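Local structure of putative HAD-hydrolase YfnB (Bacillus subtilis, 3ED5) at residues A176-L186 against A196-N204; A58-R66 against S151-M160. The protein is a putative hydrolase of the haloacid dehalogenase-like superfamily, perhaps acting as a 5'-nucleotidase, although its substrate is not established. One frame throughout, in Å; residues are numbered along the deposited sequence.

Interaction 1 of 2, residues A176-L186 against A196-N204; sequences AEHTLIIGDSL and AGLDTCWMN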
loop_
_atom_site.group_PDB
_atom_site.type_symbol
_atom_site.label_atom_id
_atom_site.label_comp_id
_atom_site.label_asym_id
_atom_site.label_seq_id
_atom_site.Cartn_x
_atom_site.Cartn_y
_atom_site.Cartn_z
ATOM N N ALA A 176 18.448 -1.774 11.653
ATOM C CA ALA A 176 17.152 -1.173 12.025
ATOM C C ALA A 176 17.285 0.308 12.384
ATOM O O ALA A 176 16.477 1.121 11.944
ATOM C CB ALA A 176 16.503 -1.933 13.176
ATOM N N GLU A 177 18.341 0.653 13.134
ATOM C CA GLU A 177 18.543 2.022 13.605
ATOM C C GLU A 177 18.654 3.037 12.456
ATOM O O GLU A 177 18.373 4.222 12.641
ATOM C CB GLU A 177 19.816 2.065 14.452
ATOM C CG GLU A 177 20.101 3.394 15.048
ATOM C CD GLU A 177 21.429 3.411 15.763
ATOM O OE1 GLU A 177 21.953 2.325 16.084
ATOM O OE2 GLU A 177 21.948 4.522 16.000
ATOM N N HIS A 178 19.063 2.572 11.280
ATOM C CA HIS A 178 19.268 3.439 10.113
ATOM C C HIS A 178 18.250 3.194 9.025
ATOM O O HIS A 178 18.507 3.484 7.847
ATOM C CB HIS A 178 20.671 3.223 9.566
ATOM C CG HIS A 178 21.727 3.525 10.573
ATOM N ND1 HIS A 178 22.207 4.800 10.782
ATOM C CD2 HIS A 178 22.358 2.727 11.469
ATOM C CE1 HIS A 178 23.115 4.772 11.747
ATOM N NE2 HIS A 178 23.215 3.528 12.186
ATOM N N THR A 179 17.111 2.641 9.426
ATOM C CA THR A 179 16.042 2.336 8.503
ATOM C C THR A 179 14.750 3.068 8.874
ATOM O O THR A 179 14.377 3.132 10.050
ATOM C CB THR A 179 15.775 0.814 8.487
ATOM O OG1 THR A 179 16.970 0.127 8.130
ATOM C CG2 THR A 179 14.630 0.433 7.491
ATOM N N LEU A 180 14.049 3.579 7.858
ATOM C CA LEU A 180 12.768 4.247 8.052
ATOM C C LEU A 180 11.734 3.550 7.179
ATOM O O LEU A 180 12.000 3.306 5.980
ATOM C CB LEU A 180 12.887 5.726 7.618
ATOM C CG LEU A 180 11.575 6.551 7.766
ATOM C CD1 LEU A 180 11.172 6.739 9.243
ATOM C CD2 LEU A 180 11.785 7.934 7.113
ATOM N N ILE A 181 10.542 3.282 7.726
ATOM C CA ILE A 181 9.446 2.845 6.868
ATOM C C ILE A 181 8.453 4.011 6.685
ATOM O O ILE A 181 8.098 4.686 7.653
ATOM C CB ILE A 181 8.723 1.571 7.380
ATOM C CG1 ILE A 181 7.561 1.196 6.420
ATOM C CG2 ILE A 181 8.228 1.738 8.841
ATOM C CD1 ILE A 181 6.935 -0.234 6.725
ATOM N N ILE A 182 8.032 4.225 5.441
ATOM C CA ILE A 182 7.112 5.314 5.085
ATOM C C ILE A 182 5.862 4.697 4.468
ATOM O O ILE A 182 5.947 3.953 3.487
ATOM C CB ILE A 182 7.763 6.231 4.016
ATOM C CG1 ILE A 182 9.123 6.780 4.487
ATOM C CG2 ILE A 182 6.798 7.416 3.659
ATOM C CD1 ILE A 182 10.334 5.967 3.998
ATOM N N GLY A 183 4.710 4.989 5.042
ATOM C CA GLY A 183 3.456 4.442 4.488
ATOM C C GLY A 183 2.243 5.125 5.059
ATOM O O GLY A 183 2.324 5.885 6.054
ATOM N N ASP A 184 1.094 4.845 4.428
ATOM C CA ASP A 184 -0.150 5.523 4.806
ATOM C C ASP A 184 -1.018 4.718 5.767
ATOM O O ASP A 184 -1.977 5.264 6.339
ATOM C CB ASP A 184 -0.976 5.777 3.543
ATOM C CG ASP A 184 -1.536 4.509 2.984
ATOM O OD1 ASP A 184 -0.763 3.552 2.771
ATOM O OD2 ASP A 184 -2.753 4.457 2.750
ATOM N N SER A 185 -0.713 3.425 5.931
ATOM C CA SER A 185 -1.546 2.556 6.779
ATOM C C SER A 185 -1.042 2.481 8.218
ATOM O O SER A 185 0.068 2.004 8.480
ATOM C CB SER A 185 -1.641 1.142 6.188
ATOM O OG SER A 185 -2.241 0.260 7.149
ATOM N N LEU A 186 -1.859 2.942 9.167
ATOM C CA LEU A 186 -1.509 2.798 10.587
ATOM C C LEU A 186 -1.325 1.338 10.975
ATOM O O LEU A 186 -0.439 1.008 11.773
ATOM C CB LEU A 186 -2.617 3.380 11.469
ATOM C CG LEU A 186 -2.730 4.897 11.446
ATOM C CD1 LEU A 186 -3.951 5.260 12.327
ATOM C CD2 LEU A 186 -1.478 5.487 12.039
ATOM N N ALA A 196 8.540 -4.093 14.498
ATOM C CA ALA A 196 9.799 -4.591 13.932
ATOM C C ALA A 196 11.028 -3.760 14.313
ATOM O O ALA A 196 12.150 -4.031 13.860
ATOM C CB ALA A 196 9.638 -4.695 12.384
ATOM N N GLY A 197 10.836 -2.760 15.164
ATOM C CA GLY A 197 11.937 -1.979 15.675
ATOM C C GLY A 197 12.415 -0.880 14.744
ATOM O O GLY A 197 13.567 -0.448 14.860
ATOM N N LEU A 198 11.532 -0.418 13.850
ATOM C CA LEU A 198 11.854 0.690 12.937
ATOM C C LEU A 198 11.194 2.016 13.307
ATOM O O LEU A 198 10.045 2.044 13.749
ATOM C CB LEU A 198 11.427 0.357 11.499
ATOM C CG LEU A 198 11.886 -0.995 10.925
ATOM C CD1 LEU A 198 11.286 -1.150 9.579
ATOM C CD2 LEU A 198 13.438 -1.033 10.856
ATOM N N ASP A 199 11.894 3.117 13.023
ATOM C CA ASP A 199 11.252 4.430 12.958
ATOM C C ASP A 199 10.220 4.378 11.825
ATOM O O ASP A 199 10.429 3.692 10.807
ATOM C CB ASP A 199 12.288 5.548 12.690
ATOM C CG ASP A 199 13.152 5.849 13.905
ATOM O OD1 ASP A 199 12.882 5.270 14.973
ATOM O OD2 ASP A 199 14.086 6.674 13.787
ATOM N N THR A 200 9.112 5.089 12.016
ATOM C CA THR A 200 8.004 5.107 11.050
ATOM C C THR A 200 7.594 6.532 10.640
ATOM O O THR A 200 7.615 7.467 11.461
ATOM C CB THR A 200 6.743 4.450 11.669
ATOM O OG1 THR A 200 6.496 5.043 12.944
ATOM C CG2 THR A 200 6.946 2.920 11.879
ATOM N N CYS A 201 7.163 6.667 9.384
ATOM C CA CYS A 201 6.646 7.944 8.856
ATOM C C CYS A 201 5.258 7.713 8.243
ATOM O O CYS A 201 5.132 7.019 7.255
ATOM C CB CYS A 201 7.620 8.507 7.820
ATOM S SG CYS A 201 7.052 10.107 7.164
ATOM N N TRP A 202 4.246 8.291 8.877
ATOM C CA TRP A 202 2.860 8.146 8.474
ATOM C C TRP A 202 2.494 9.217 7.445
ATOM O O TRP A 202 2.486 10.409 7.764
ATOM C CB TRP A 202 1.961 8.272 9.717
ATOM C CG TRP A 202 0.506 7.972 9.432
ATOM C CD1 TRP A 202 0.018 7.150 8.452
ATOM C CD2 TRP A 202 -0.629 8.453 10.171
ATOM N NE1 TRP A 202 -1.371 7.107 8.525
ATOM C CE2 TRP A 202 -1.786 7.881 9.580
ATOM C CE3 TRP A 202 -0.780 9.309 11.277
ATOM C CZ2 TRP A 202 -3.074 8.160 10.043
ATOM C CZ3 TRP A 202 -2.062 9.567 11.761
ATOM C CH2 TRP A 202 -3.202 8.999 11.127
HETATM N N MSE A 203 2.186 8.756 6.228
HETATM C CA MSE A 203 1.661 9.605 5.169
HETATM C C MSE A 203 0.164 9.801 5.445
HETATM O O MSE A 203 -0.621 8.850 5.365
HETATM C CB MSE A 203 1.919 8.905 3.824
HETATM C CG MSE A 203 1.333 9.599 2.626
HETATM SE SE MSE A 203 2.066 11.384 2.350
HETATM C CE MSE A 203 1.178 11.773 0.623
ATOM N N ASN A 204 -0.222 11.013 5.824
ATOM C CA ASN A 204 -1.612 11.289 6.221
ATOM C C ASN A 204 -2.077 12.643 5.657
ATOM O O ASN A 204 -2.367 13.586 6.409
ATOM C CB ASN A 204 -1.734 11.259 7.742
ATOM C CG ASN A 204 -3.185 11.331 8.228
ATOM O OD1 ASN A 204 -4.121 11.010 7.487
ATOM N ND2 ASN A 204 -3.374 11.802 9.446
HETATM O O HOH W 1 14.656 3.288 12.683
HETATM O O HOH W 2 -3.217 8.039 5.782
#
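Leu186 lies over one face of the Trp202 indole. Its CD2 sits 3.5 Å from the centroid of the Trp202 six-membered ring, 15° off the ring normal, a CH-pi contact. CB of Asn204 covers the opposite face. At the ring edge, Trp202 NE1 donates to Asp184 O at 2.9 Å. The acceptor lies in the indole plane, but the donor stands above the carbonyl plane. With CG of Trp202 anti to the backbone N (chi1 -173°), the indole reaches across to the residues just after strand 179-183. Gly183-Asp184-Ser185 fits HAD motif IV, consistent with Asp184 lying close to Asp13, the presumed nucleophile.

Ile181 and Thr200 lie side by side and point the same way, with their CG2 atoms 3.5 Å apart. On the other face of the sheet, Ile182 CG1 meets Cys201 CB at 4.0 Å. Strands 179-183 and 199-203 run parallel, tied by four backbone bonds. They form a right-handed beta-alpha-beta crossover through helix 186-195. A water extends the ladder by bridging Ala176 O, Thr179 O and Asp199 N.

Backbone bonds set the register, apolar groups fill both faces, and Asp184 O fixes the indole's rotation and satisfies its buried N-H.

Interaction 2 of 2, residues A58-R66 against S151-M160; sequences AFEEGKMTR and SEDTGFQKPM. With FMT (formic acid), chain D; FMT (formic acid), chain C.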
loop_
_atom_site.group_PDB
_atom_site.type_symbol
_atom_site.label_atom_id
_atom_site.label_comp_id
_atom_site.label_asym_id
_atom_site.label_seq_id
_atom_site.Cartn_x
_atom_site.Cartn_y
_atom_site.Cartn_z
ATOM N N ALA A 58 -8.865 -8.169 8.200
ATOM C CA ALA A 58 -8.883 -9.587 8.632
ATOM C C ALA A 58 -7.639 -10.307 8.085
ATOM O O ALA A 58 -6.957 -11.056 8.823
ATOM C CB ALA A 58 -10.181 -10.293 8.208
ATOM N N PHE A 59 -7.285 -10.012 6.837
ATOM C CA PHE A 59 -6.029 -10.559 6.260
ATOM C C PHE A 59 -4.771 -10.083 7.007
ATOM O O PHE A 59 -3.912 -10.908 7.354
ATOM C CB PHE A 59 -5.986 -10.247 4.774
ATOM C CG PHE A 59 -4.601 -10.232 4.165
ATOM C CD1 PHE A 59 -3.862 -11.410 3.999
ATOM C CD2 PHE A 59 -4.082 -9.035 3.698
ATOM C CE1 PHE A 59 -2.602 -11.376 3.379
ATOM C CE2 PHE A 59 -2.811 -8.981 3.071
ATOM C CZ PHE A 59 -2.082 -10.168 2.925
ATOM N N GLU A 60 -4.665 -8.779 7.274
ATOM C CA GLU A 60 -3.523 -8.265 8.074
ATOM C C GLU A 60 -3.416 -8.971 9.419
ATOM O O GLU A 60 -2.290 -9.274 9.894
ATOM C CB GLU A 60 -3.627 -6.755 8.303
ATOM C CG GLU A 60 -3.383 -5.943 7.034
ATOM C CD GLU A 60 -3.697 -4.453 7.192
ATOM O OE1 GLU A 60 -3.963 -3.980 8.330
ATOM O OE2 GLU A 60 -3.668 -3.758 6.161
ATOM N N GLU A 61 -4.566 -9.266 10.024
ATOM C CA GLU A 61 -4.621 -9.874 11.351
ATOM C C GLU A 61 -4.376 -11.379 11.338
ATOM O O GLU A 61 -4.347 -12.016 12.402
ATOM C CB GLU A 61 -5.998 -9.618 11.994
ATOM C CG GLU A 61 -6.263 -8.178 12.369
ATOM C CD GLU A 61 -7.790 -7.873 12.426
ATOM O OE1 GLU A 61 -8.629 -8.815 12.489
ATOM O OE2 GLU A 61 -8.154 -6.678 12.408
ATOM N N GLY A 62 -4.274 -11.961 10.144
ATOM C CA GLY A 62 -4.054 -13.402 10.019
ATOM C C GLY A 62 -5.310 -14.258 10.088
ATOM O O GLY A 62 -5.251 -15.469 10.329
ATOM N N LYS A 63 -6.450 -13.615 9.837
ATOM C CA LYS A 63 -7.754 -14.258 10.002
ATOM C C LYS A 63 -8.389 -14.636 8.675
ATOM O O LYS A 63 -9.510 -15.205 8.638
ATOM C CB LYS A 63 -8.679 -13.311 10.796
ATOM C CG LYS A 63 -8.219 -13.156 12.252
ATOM C CD LYS A 63 -9.096 -12.152 12.999
ATOM C CE LYS A 63 -8.743 -12.109 14.471
ATOM N NZ LYS A 63 -9.892 -11.528 15.252
HETATM N N MSE A 64 -7.680 -14.350 7.580
HETATM C CA MSE A 64 -8.187 -14.606 6.240
HETATM C C MSE A 64 -7.001 -14.550 5.303
HETATM O O MSE A 64 -6.012 -13.839 5.586
HETATM C CB MSE A 64 -9.272 -13.562 5.872
HETATM C CG MSE A 64 -9.811 -13.676 4.495
HETATM SE SE MSE A 64 -11.361 -12.423 4.223
HETATM C CE MSE A 64 -12.485 -12.970 5.644
ATOM N N THR A 65 -7.043 -15.351 4.242
ATOM C CA THR A 65 -6.019 -15.255 3.195
ATOM C C THR A 65 -6.335 -14.094 2.261
ATOM O O THR A 65 -7.505 -13.700 2.118
ATOM C CB THR A 65 -5.899 -16.537 2.349
ATOM O OG1 THR A 65 -7.117 -16.747 1.628
ATOM C CG2 THR A 65 -5.581 -17.751 3.214
ATOM N N ARG A 66 -5.314 -13.556 1.594
ATOM C CA ARG A 66 -5.587 -12.482 0.625
ATOM C C ARG A 66 -6.491 -12.961 -0.519
ATOM O O ARG A 66 -7.328 -12.186 -1.025
ATOM C CB ARG A 66 -4.292 -11.897 0.060
ATOM C CG ARG A 66 -4.514 -10.488 -0.536
ATOM C CD ARG A 66 -3.234 -9.975 -1.200
ATOM N NE ARG A 66 -2.818 -10.900 -2.249
ATOM C CZ ARG A 66 -1.571 -10.999 -2.699
ATOM N NH1 ARG A 66 -0.623 -10.227 -2.169
ATOM N NH2 ARG A 66 -1.275 -11.879 -3.653
ATOM N N SER A 151 4.292 -9.574 0.260
ATOM C CA SER A 151 3.812 -10.461 1.340
ATOM C C SER A 151 3.682 -11.921 0.885
ATOM O O SER A 151 3.986 -12.844 1.623
ATOM C CB SER A 151 2.456 -9.963 1.911
ATOM O OG SER A 151 1.496 -9.830 0.874
ATOM N N GLU A 152 3.239 -12.123 -0.358
ATOM C CA GLU A 152 2.881 -13.467 -0.835
ATOM C C GLU A 152 4.068 -14.417 -0.928
ATOM O O GLU A 152 3.903 -15.637 -0.975
ATOM C CB GLU A 152 2.135 -13.369 -2.181
ATOM C CG GLU A 152 2.969 -12.781 -3.332
ATOM C CD GLU A 152 2.113 -12.466 -4.540
ATOM O OE1 GLU A 152 1.279 -11.553 -4.476
ATOM O OE2 GLU A 152 2.267 -13.147 -5.560
ATOM N N ASP A 153 5.274 -13.860 -0.910
ATOM C CA ASP A 153 6.496 -14.676 -0.891
ATOM C C ASP A 153 6.908 -15.124 0.499
ATOM O O ASP A 153 7.830 -15.958 0.645
ATOM C CB ASP A 153 7.657 -13.838 -1.421
ATOM C CG ASP A 153 7.639 -13.686 -2.913
ATOM O OD1 ASP A 153 6.717 -14.208 -3.603
ATOM O OD2 ASP A 153 8.571 -13.008 -3.406
ATOM N N THR A 154 6.276 -14.564 1.523
ATOM C CA THR A 154 6.790 -14.656 2.896
ATOM C C THR A 154 6.033 -15.627 3.779
ATOM O O THR A 154 6.551 -16.040 4.806
ATOM C CB THR A 154 6.790 -13.253 3.617
ATOM O OG1 THR A 154 5.452 -12.913 4.039
ATOM C CG2 THR A 154 7.361 -12.143 2.715
ATOM N N GLY A 155 4.791 -15.944 3.407
ATOM C CA GLY A 155 3.910 -16.723 4.257
ATOM C C GLY A 155 3.151 -15.892 5.256
ATOM O O GLY A 155 2.252 -16.419 5.923
ATOM N N PHE A 156 3.521 -14.604 5.356
ATOM C CA PHE A 156 2.963 -13.670 6.318
ATOM C C PHE A 156 2.615 -12.375 5.562
ATOM O O PHE A 156 2.653 -12.345 4.323
ATOM C CB PHE A 156 3.995 -13.398 7.445
ATOM C CG PHE A 156 4.497 -14.645 8.121
ATOM C CD1 PHE A 156 3.855 -15.157 9.237
ATOM C CD2 PHE A 156 5.629 -15.305 7.629
ATOM C CE1 PHE A 156 4.346 -16.339 9.877
ATOM C CE2 PHE A 156 6.132 -16.468 8.250
ATOM C CZ PHE A 156 5.469 -16.993 9.367
ATOM N N GLN A 157 2.292 -11.312 6.287
ATOM C CA GLN A 157 1.910 -10.053 5.656
ATOM C C GLN A 157 2.174 -8.951 6.661
ATOM O O GLN A 157 2.152 -9.211 7.843
ATOM C CB GLN A 157 0.409 -10.068 5.223
ATOM C CG GLN A 157 -0.626 -10.248 6.340
ATOM C CD GLN A 157 -0.662 -11.639 6.965
ATOM O OE1 GLN A 157 -0.461 -12.662 6.288
ATOM N NE2 GLN A 157 -0.919 -11.693 8.292
ATOM N N LYS A 158 2.403 -7.727 6.194
ATOM C CA LYS A 158 2.398 -6.571 7.107
ATOM C C LYS A 158 1.047 -6.556 7.850
ATOM O O LYS A 158 -0.012 -6.804 7.220
ATOM C CB LYS A 158 2.582 -5.236 6.366
ATOM C CG LYS A 158 3.768 -5.116 5.398
ATOM C CD LYS A 158 3.878 -3.631 4.880
ATOM C CE LYS A 158 2.875 -3.375 3.843
ATOM N NZ LYS A 158 3.040 -2.040 3.211
ATOM N N PRO A 159 1.052 -6.279 9.169
ATOM C CA PRO A 159 2.176 -5.796 10.001
ATOM C C PRO A 159 2.999 -6.876 10.728
ATOM O O PRO A 159 3.835 -6.546 11.603
ATOM C CB PRO A 159 1.461 -4.968 11.062
ATOM C CG PRO A 159 0.235 -5.786 11.333
ATOM C CD PRO A 159 -0.219 -6.195 9.918
HETATM N N MSE A 160 2.775 -8.143 10.406
HETATM C CA MSE A 160 3.408 -9.260 11.147
HETATM C C MSE A 160 4.923 -9.130 11.213
HETATM O O MSE A 160 5.576 -8.901 10.196
HETATM C CB MSE A 160 3.046 -10.615 10.540
HETATM C CG MSE A 160 1.537 -10.926 10.564
HETATM SE SE MSE A 160 0.701 -10.819 12.359
HETATM C CE MSE A 160 0.061 -9.007 12.335
HETATM C C FMT D . -0.083 -15.606 8.827
HETATM O O1 FMT D . -1.069 -14.827 8.965
HETATM O O2 FMT D . 0.318 -16.114 7.749
HETATM C C FMT C . -0.145 -2.679 2.635
HETATM O O1 FMT C . -1.268 -2.916 2.225
HETATM O O2 FMT C . 0.819 -3.058 1.970
HETATM O O HOH W 3 1.991 -9.564 -1.673
#
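CG of Gln157 stands between its own backbone N and carbonyl carbon (chi1 61°), and the chain bends again at chi2 (-70°). This lays CB and CG alongside the Phe59 ring and brings the amide to the carbonyl of Glu60, close to the Schellman motif at Gly62. Gln157 CG lies over one ring face, offset toward the rim, 3.9 Å from the Phe59 centroid, a CH-pi contact. Ring and amide planes are 53° apart. The opposite face is covered by CB of Arg66. Gln157 NE2 donates to Glu60 O at 3.2 Å, from above the carbonyl plane. It also donates to O1 of a formic acid (chain D), probably from the crystallisation liquor. Without the CG and amide of Gln157, as with an alanine here, Glu60 O is likely to lose this donor and a gap to open over the Phe59 face.

Further along the chain, Pro159 CD packs on Glu60 CB at 3.8 Å; the peptide bond before Pro159 is cis. At the other end Arg66 NH2 meets Glu152 OE1 at 2.7 Å in a salt bridge. The oxygen lies near the guanidinium plane, but the nitrogen approaches from above the carboxylate plane. A water links Ser151 OG (2.6 Å) to Glu152 N.

Glu152 OE1 also accepts from Ser129 N, and Arg66 NH1 donates to Asn126 O. The contact thus joins the turn between helices 42-60 and 66-80 to the loop between strand 147-150 and helix 161-169. Asn126, just after strand 120-125, touches both Phe59 and Gln157. Ala188 of helix 186-195 lies against Glu60.

In the fold
Interactions 1 and 2 have centres about 18 Å apart, and their nearest atoms are about 4 Å apart without touching. They approach the same site. The side chains of Asp184 in interaction 1 and Lys158 in interaction 2 each come within about 3 Å, nearest atoms, of the side chain of Asp13, probably the nucleophile. Lys158 makes salt bridges to Asp13 and to Asp189 of helix 186-195, while Asp189 also accepts from Ser185 N. Interaction 1 belongs to the parallel sheet of the Rossmann-like HAD core. Interaction 2 joins that core to the helical region containing helices 42-60 and 66-80, consistent with a cap over the active site. Thr187 links them further, bonding to both Ser185 and Glu60.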